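Local coordinates for arfgap-like finger domain containing protein (Cryptosporidium parvum Iowa II, PDB 2OWA), which probably acts as a GTPase-activating protein for ADP-ribosylation factors, this chain being its zinc-finger ArfGAP domain, at residues A[29-34]-A[46-51]; A[54-59]-A[98-103]; A[60-65]-A[115-120]. All coordinates share one frame; numbering follows the deposited sequence.

All three contacts lie in one ArfGAP domain and involve its Cys4 zinc finger. Interaction 1 comes first along the chain and closes before the others open; the segments of interactions 2 and 3 alternate. Interactions 1 and 2 have centres about 10 Å apart and share the three-stranded antiparallel sheet, in which strands 49-51 and 56-58 are neighbours. The centre of interaction 3 is about 12 Å from that of interaction 2 and about 15 Å from that of interaction 1. Strand 56-58 leads into helix 60-67, so Cys-59 and Cys-62 place interactions 2 and 3 on the same zinc ion. The N-terminal helix 20-32, helix 97-107 and the segment 115-120 thus all pack against the finger.

Interaction 1: residues A[29-34]-A[46-51]; sequences IVRNRP and NPTWLS
Arg-31, near the C-terminal end of helix 20-32, lays its aliphatic chain against the Asn-46 to Thr-48 bend that leads into strand 49-51 of the ArfGAP zinc finger. The finger has the family spacing CX2CX16CX2C, and this bend lies between its second and third cysteines. No direct hydrogen bond joins the two segments. Asn-46 instead reaches the arginine through one bridging water, which accepts from NE of Arg-31 at 2.8 Å and donates to OD1 of Asn-46 at 2.7 Å. The arginine is extended about its CB-CG bond (chi2 -170°), then bent about CG-CD (chi3 -37°), which brings NE round to that water. Pro-47 contributes its backbone, its O lying 3.5 Å from CD of Arg-31. The proline ring turns to the finger's interior, packing on Phe-57 and lying about 4 Å (nearest side-chain atoms) from Cys-39, a zinc ligand. Thr-48 completes the contact around the same arginine carbon: its CA is 4.0 Å from CD of Arg-31 and its methyl CG2 is 4.1 Å from that CD. The rotation about CA-CB of Thr-48 sets this methyl anti to the carbonyl carbon, where it meets the arginine chain. At Trp-49 the strand begins, and this side chain starts out away from the helix, making a cation-pi contact with Arg-67. Beyond CD the guanidinium is held from elsewhere: OG of Ser-79 is hydrogen-bonded both to O of Thr-48 and to NH1 of Arg-31, a second route between helix and bend.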
# COMPACT_ATOMS: atom_id res chain seq x y z
N ILE A 29 11.64 -3.54 7.83
CA ILE A 29 11.96 -2.15 8.05
C ILE A 29 10.81 -1.24 7.72
O ILE A 29 10.41 -0.42 8.53
CB ILE A 29 13.17 -1.70 7.21
CG1 ILE A 29 14.41 -2.50 7.57
CG2 ILE A 29 13.39 -0.20 7.37
CD1 ILE A 29 14.65 -2.57 9.04
N VAL A 30 10.27 -1.38 6.51
CA VAL A 30 9.27 -0.42 6.06
C VAL A 30 7.99 -0.52 6.92
O VAL A 30 7.38 0.48 7.21
CB VAL A 30 9.05 -0.53 4.54
CG1 VAL A 30 7.87 0.30 4.11
CG2 VAL A 30 10.33 -0.07 3.81
N ARG A 31 7.64 -1.72 7.39
CA ARG A 31 6.47 -1.90 8.29
C ARG A 31 6.67 -1.28 9.66
O ARG A 31 5.70 -0.93 10.32
CB ARG A 31 6.13 -3.39 8.47
CG ARG A 31 5.20 -3.95 7.43
CD ARG A 31 4.69 -5.38 7.80
NE ARG A 31 5.71 -6.24 8.45
CZ ARG A 31 6.37 -7.25 7.89
NH1 ARG A 31 6.19 -7.59 6.60
NH2 ARG A 31 7.24 -7.94 8.61
N ASN A 32 7.94 -1.18 10.09
CA ASN A 32 8.28 -0.64 11.40
C ASN A 32 8.25 0.89 11.41
O ASN A 32 8.25 1.48 12.50
CB ASN A 32 9.66 -1.19 11.90
CG ASN A 32 10.03 -0.70 13.33
OD1 ASN A 32 10.96 0.13 13.51
ND2 ASN A 32 9.32 -1.21 14.34
N ARG A 33 8.24 1.53 10.23
CA ARG A 33 8.00 3.01 10.15
C ARG A 33 6.70 3.31 10.88
O ARG A 33 5.71 2.63 10.64
CB ARG A 33 7.93 3.51 8.71
CG ARG A 33 9.24 3.39 8.01
CD ARG A 33 9.28 4.02 6.63
NE ARG A 33 10.55 3.70 5.96
CZ ARG A 33 10.80 3.80 4.65
NH1 ARG A 33 9.88 4.23 3.79
NH2 ARG A 33 12.00 3.50 4.19
N PRO A 34 6.72 4.29 11.81
CA PRO A 34 5.60 4.54 12.74
C PRO A 34 4.20 4.69 12.10
O PRO A 34 3.23 4.12 12.63
CB PRO A 34 6.00 5.83 13.47
CG PRO A 34 7.26 6.29 12.86
CD PRO A 34 7.88 5.15 12.12
N ASN A 46 -0.15 -3.26 13.63
CA ASN A 46 0.78 -4.15 12.90
C ASN A 46 0.19 -4.74 11.62
O ASN A 46 0.17 -5.96 11.47
CB ASN A 46 1.31 -5.27 13.82
CG ASN A 46 2.43 -6.08 13.19
OD1 ASN A 46 3.19 -5.56 12.34
ND2 ASN A 46 2.53 -7.36 13.56
N PRO A 47 -0.28 -3.89 10.69
CA PRO A 47 -0.86 -4.50 9.48
C PRO A 47 0.26 -5.09 8.59
O PRO A 47 1.36 -4.52 8.51
CB PRO A 47 -1.53 -3.32 8.78
CG PRO A 47 -0.64 -2.14 9.16
CD PRO A 47 -0.32 -2.41 10.62
N THR A 48 -0.01 -6.21 7.94
CA THR A 48 1.02 -6.87 7.14
C THR A 48 0.57 -7.08 5.71
O THR A 48 1.36 -7.50 4.88
CB THR A 48 1.46 -8.24 7.77
OG1 THR A 48 0.35 -9.13 7.74
CG2 THR A 48 1.92 -8.04 9.21
N TRP A 49 -0.69 -6.79 5.42
CA TRP A 49 -1.17 -6.78 4.04
C TRP A 49 -0.94 -5.40 3.45
O TRP A 49 -0.53 -4.47 4.16
CB TRP A 49 -2.65 -7.21 3.96
CG TRP A 49 -2.80 -8.64 4.22
CD1 TRP A 49 -2.71 -9.26 5.44
CD2 TRP A 49 -3.01 -9.68 3.25
NE1 TRP A 49 -2.84 -10.62 5.28
CE2 TRP A 49 -3.06 -10.91 3.97
CE3 TRP A 49 -3.16 -9.71 1.85
CZ2 TRP A 49 -3.26 -12.15 3.34
CZ3 TRP A 49 -3.38 -10.96 1.21
CH2 TRP A 49 -3.41 -12.17 1.97
N LEU A 50 -1.17 -5.26 2.15
CA LEU A 50 -0.92 -3.99 1.49
C LEU A 50 -1.80 -3.78 0.22
O LEU A 50 -2.27 -4.74 -0.39
CB LEU A 50 0.60 -3.78 1.24
CG LEU A 50 1.36 -4.75 0.33
CD1 LEU A 50 1.15 -4.33 -1.14
CD2 LEU A 50 2.84 -4.73 0.66
N SER A 51 -2.07 -2.52 -0.13
CA SER A 51 -2.58 -2.22 -1.49
C SER A 51 -1.40 -1.56 -2.22
O SER A 51 -0.93 -0.47 -1.79
CB SER A 51 -3.78 -1.26 -1.44
OG SER A 51 -4.11 -0.84 -2.75
O HOH W 1 5.55 -6.27 11.29

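Interaction 2: residues A[54-59]-A[98-103]; sequences FAVFIC and GRARNY. With ZN (zinc ion), chain C.
In the G1 beta bulge at the start of strand 56-58 of the zinc finger, the second bulge residue, Val-56, packs against Ala-100 of helix 97-107. Ala-55 has left-handed backbone angles (45°/51°), and together with Val-56 it faces the single residue Ser-51 of the neighbouring strand. The contact itself is small, 74 Å² in all, and rests on two methyl groups. CG1 of Val-56 lies 3.4 Å from CB of Ala-100, closer than carbons usually sit. The valine turns CG1 to the helix by setting it opposite its own carbonyl carbon, beside the backbone N (chi1 -66°). The carbonyl O of Phe-54 is a looser neighbour, 4.3 Å from the same CB of Ala-100. Phe-40, next to the zinc ligand Cys-39, touches both Val-56 and Ala-100. Directional bonds come from just beside the pair: OD1 of Asn-97 is hydrogen-bonded to N of Phe-57, and the backbone of Gly-96 to that of Ala-55. Just beyond the strand, Cys-59 binds the zinc ion through SG at 2.3 Å, along with Cys-39, Cys-42 and Cys-62. The same SG caps the start of helix 60-67 from the N-cap position, accepting from a backbone N, an interaction that probably tempers the charge of the metal-bound thiolate. Between Val-56 and Ala-100 themselves there is only buried methyl packing with no directional bond of its own, and the close methyl pair leaves little room for the helix to come nearer at this point.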
# COMPACT_ATOMS: atom_id res chain seq x y z
N PHE A 54 -2.02 2.31 -3.73
CA PHE A 54 -1.84 3.50 -2.89
C PHE A 54 -0.60 3.39 -2.02
O PHE A 54 -0.31 4.28 -1.23
CB PHE A 54 -3.11 3.70 -2.07
CG PHE A 54 -4.35 3.59 -2.90
CD1 PHE A 54 -4.65 4.58 -3.86
CD2 PHE A 54 -5.19 2.49 -2.78
CE1 PHE A 54 -5.79 4.46 -4.67
CE2 PHE A 54 -6.31 2.37 -3.57
CZ PHE A 54 -6.62 3.35 -4.50
N ALA A 55 0.16 2.30 -2.18
CA ALA A 55 1.27 1.97 -1.29
C ALA A 55 0.87 2.15 0.18
O ALA A 55 1.56 2.82 0.94
CB ALA A 55 2.51 2.80 -1.63
N VAL A 56 -0.25 1.56 0.58
CA VAL A 56 -0.64 1.59 1.98
C VAL A 56 -0.60 0.16 2.57
O VAL A 56 -0.82 -0.81 1.86
CB VAL A 56 -2.03 2.23 2.21
CG1 VAL A 56 -1.98 3.78 1.85
CG2 VAL A 56 -3.08 1.51 1.39
N PHE A 57 -0.31 0.07 3.87
CA PHE A 57 -0.44 -1.19 4.63
C PHE A 57 -1.78 -1.29 5.35
O PHE A 57 -2.23 -0.31 5.96
CB PHE A 57 0.67 -1.32 5.67
CG PHE A 57 2.01 -1.46 5.08
CD1 PHE A 57 2.52 -2.71 4.77
CD2 PHE A 57 2.78 -0.31 4.80
CE1 PHE A 57 3.80 -2.83 4.18
CE2 PHE A 57 4.03 -0.42 4.23
CZ PHE A 57 4.56 -1.68 3.94
N ILE A 58 -2.38 -2.47 5.28
CA ILE A 58 -3.76 -2.71 5.76
C ILE A 58 -3.81 -4.08 6.46
O ILE A 58 -2.97 -4.91 6.18
CB ILE A 58 -4.79 -2.68 4.59
CG1 ILE A 58 -4.40 -3.66 3.45
CG2 ILE A 58 -5.01 -1.19 4.11
CD1 ILE A 58 -5.42 -3.69 2.30
N CYS A 59 -4.80 -4.33 7.32
CA CYS A 59 -4.86 -5.57 8.07
C CYS A 59 -5.51 -6.69 7.26
O CYS A 59 -6.07 -6.46 6.18
CB CYS A 59 -5.59 -5.37 9.42
SG CYS A 59 -7.37 -4.92 9.31
N GLY A 98 1.72 7.22 6.11
CA GLY A 98 1.83 8.66 6.33
C GLY A 98 1.65 9.57 5.11
O GLY A 98 0.85 10.53 5.13
N ARG A 99 2.41 9.32 4.05
CA ARG A 99 2.21 10.08 2.81
C ARG A 99 0.75 10.04 2.26
O ARG A 99 0.22 11.08 1.82
CB ARG A 99 3.17 9.57 1.74
CG ARG A 99 3.20 10.44 0.51
CD ARG A 99 4.27 10.02 -0.42
NE ARG A 99 4.57 11.07 -1.40
CZ ARG A 99 5.51 10.98 -2.33
NH1 ARG A 99 6.28 9.89 -2.42
NH2 ARG A 99 5.71 11.99 -3.17
N ALA A 100 0.15 8.85 2.27
CA ALA A 100 -1.24 8.64 1.82
C ALA A 100 -2.28 9.37 2.72
O ALA A 100 -3.14 10.10 2.20
CB ALA A 100 -1.58 7.13 1.69
N ARG A 101 -2.16 9.20 4.05
CA ARG A 101 -2.99 9.93 5.02
C ARG A 101 -2.85 11.43 4.75
O ARG A 101 -3.83 12.13 4.71
CB ARG A 101 -2.57 9.64 6.47
CG ARG A 101 -3.32 8.48 7.12
CD ARG A 101 -2.55 7.98 8.36
NE ARG A 101 -2.94 6.63 8.73
CZ ARG A 101 -2.12 5.77 9.32
NH1 ARG A 101 -0.88 6.15 9.60
NH2 ARG A 101 -2.54 4.53 9.63
N ASN A 102 -1.63 11.88 4.51
CA ASN A 102 -1.41 13.30 4.31
C ASN A 102 -2.13 13.77 3.06
O ASN A 102 -2.83 14.78 3.10
CB ASN A 102 0.10 13.66 4.25
CG ASN A 102 0.33 15.12 3.79
OD1 ASN A 102 -0.20 16.06 4.37
ND2 ASN A 102 1.12 15.30 2.74
N TYR A 103 -1.95 13.04 1.95
CA TYR A 103 -2.61 13.40 0.72
C TYR A 103 -4.15 13.40 0.85
O TYR A 103 -4.80 14.39 0.49
CB TYR A 103 -2.16 12.48 -0.42
CG TYR A 103 -2.91 12.73 -1.71
CD1 TYR A 103 -2.51 13.73 -2.58
CD2 TYR A 103 -4.04 11.97 -2.05
CE1 TYR A 103 -3.17 13.96 -3.76
CE2 TYR A 103 -4.72 12.19 -3.23
CZ TYR A 103 -4.28 13.19 -4.07
OH TYR A 103 -4.93 13.43 -5.22
ZN ZN C . -8.01 -2.72 8.80

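Interaction 3: residues A[60-65]-A[115-120]; sequences LNCSSD and KTKEYA. With ZN (zinc ion), chain C.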
# COMPACT_ATOMS: atom_id res chain seq x y z
N LEU A 60 -5.47 -7.89 7.82
CA LEU A 60 -6.03 -9.08 7.20
C LEU A 60 -7.53 -8.94 6.94
O LEU A 60 -8.04 -9.45 5.95
CB LEU A 60 -5.66 -10.34 8.03
CG LEU A 60 -5.97 -10.46 9.54
CD1 LEU A 60 -7.46 -10.62 9.76
CD2 LEU A 60 -5.22 -11.64 10.22
N ASN A 61 -8.21 -8.21 7.83
CA ASN A 61 -9.63 -7.90 7.68
C ASN A 61 -9.85 -6.95 6.49
O ASN A 61 -10.59 -7.28 5.56
CB ASN A 61 -10.17 -7.27 8.99
CG ASN A 61 -11.68 -7.34 9.11
OD1 ASN A 61 -12.43 -6.61 8.42
ND2 ASN A 61 -12.16 -8.23 10.01
N CYS A 62 -9.17 -5.82 6.48
CA CYS A 62 -9.37 -4.83 5.40
C CYS A 62 -8.86 -5.35 4.07
O CYS A 62 -9.43 -5.00 3.04
CB CYS A 62 -8.75 -3.47 5.76
SG CYS A 62 -9.57 -2.79 7.21
N SER A 63 -7.84 -6.21 4.09
CA SER A 63 -7.33 -6.86 2.87
C SER A 63 -8.40 -7.67 2.12
O SER A 63 -8.44 -7.61 0.90
CB SER A 63 -6.13 -7.75 3.18
OG SER A 63 -6.49 -8.82 4.05
N SER A 64 -9.27 -8.38 2.85
CA SER A 64 -10.39 -9.11 2.23
C SER A 64 -11.31 -8.18 1.51
O SER A 64 -11.63 -8.45 0.37
CB SER A 64 -11.19 -9.95 3.24
OG SER A 64 -10.39 -10.99 3.76
N ASP A 65 -11.77 -7.12 2.18
CA ASP A 65 -12.59 -6.09 1.51
C ASP A 65 -11.96 -5.56 0.24
O ASP A 65 -12.63 -5.46 -0.79
CB ASP A 65 -12.94 -4.94 2.45
CG ASP A 65 -13.71 -5.40 3.70
OD1 ASP A 65 -14.42 -6.43 3.66
OD2 ASP A 65 -13.55 -4.75 4.75
N LYS A 115 -12.06 3.86 6.36
CA LYS A 115 -12.79 2.63 6.64
C LYS A 115 -13.73 2.23 5.51
O LYS A 115 -13.93 1.07 5.29
CB LYS A 115 -13.59 2.75 7.95
CG LYS A 115 -13.95 1.40 8.50
N THR A 116 -14.32 3.19 4.80
CA THR A 116 -15.29 2.84 3.77
C THR A 116 -14.65 2.54 2.42
O THR A 116 -15.35 2.13 1.47
CB THR A 116 -16.31 3.97 3.55
OG1 THR A 116 -15.62 5.12 3.11
CG2 THR A 116 -17.09 4.28 4.86
N LYS A 117 -13.34 2.81 2.34
CA LYS A 117 -12.54 2.66 1.11
C LYS A 117 -13.06 3.53 -0.05
O LYS A 117 -12.73 3.29 -1.22
CB LYS A 117 -12.44 1.18 0.70
CG LYS A 117 -11.88 0.24 1.77
CD LYS A 117 -12.98 -0.61 2.48
CE LYS A 117 -12.38 -1.55 3.53
NZ LYS A 117 -11.71 -0.82 4.69
N GLU A 118 -13.86 4.54 0.28
CA GLU A 118 -14.27 5.55 -0.71
C GLU A 118 -13.04 6.12 -1.40
O GLU A 118 -13.08 6.31 -2.61
CB GLU A 118 -15.13 6.65 -0.11
CG GLU A 118 -15.58 7.79 -1.13
CD GLU A 118 -16.53 8.85 -0.47
OE1 GLU A 118 -17.74 8.63 -0.40
OE2 GLU A 118 -16.04 9.93 -0.04
N TYR A 119 -11.95 6.36 -0.68
CA TYR A 119 -10.71 6.86 -1.31
C TYR A 119 -10.24 5.99 -2.48
O TYR A 119 -9.79 6.52 -3.46
CB TYR A 119 -9.56 7.07 -0.30
CG TYR A 119 -9.00 5.76 0.22
CD1 TYR A 119 -7.94 5.14 -0.42
CD2 TYR A 119 -9.55 5.14 1.35
CE1 TYR A 119 -7.41 3.91 0.06
CE2 TYR A 119 -9.04 3.91 1.86
CZ TYR A 119 -7.97 3.29 1.17
OH TYR A 119 -7.43 2.09 1.65
N ALA A 120 -10.32 4.67 -2.34
CA ALA A 120 -9.82 3.73 -3.32
C ALA A 120 -10.51 3.87 -4.67
O ALA A 120 -9.86 3.69 -5.70
CB ALA A 120 -9.93 2.27 -2.82
ZN ZN C . -8.01 -2.72 8.80
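Lys-117 reaches across to helix 60-67 and touches it at two residues one turn apart, Cys-62 and Asp-65. Its CE packs 3.6 Å from CB of Asp-65, the two side chains crossing at about a right angle. The charged ends stay farther apart: OD2 of Asp-65 is 4.3 Å from NZ of Lys-117, too far for a salt bridge. NZ also lies 3.8 Å from SG of Cys-62, near the zinc site without bonding to the sulfur. That sulfur binds the zinc ion at 2.2 Å, as one of four ligands in the Cys4 finger of the ArfGAP domain, with Cys-39, Cys-42 and Cys-59. The ammonium probably eases the negative charge of the Cys-62 thiolate a little, though a salt bridge from NZ to OD2 of Asp-41, between Cys-39 and Cys-42, probably takes up much of its own charge. Bends at chi2 (103°) and chi4 (65°) curl the lysine chain, and NZ donates to the backbone O of Lys-115 at 3.0 Å, coming in from above the carbonyl plane. Farther out, the other carboxylate oxygen of Asp-41, OD1, is hydrogen-bonded to OH of Tyr-119, which ties Tyr-119 to the same aspartate. The ring of Tyr-119 in turn meets Phe-40 and Phe-54 edge-to-face.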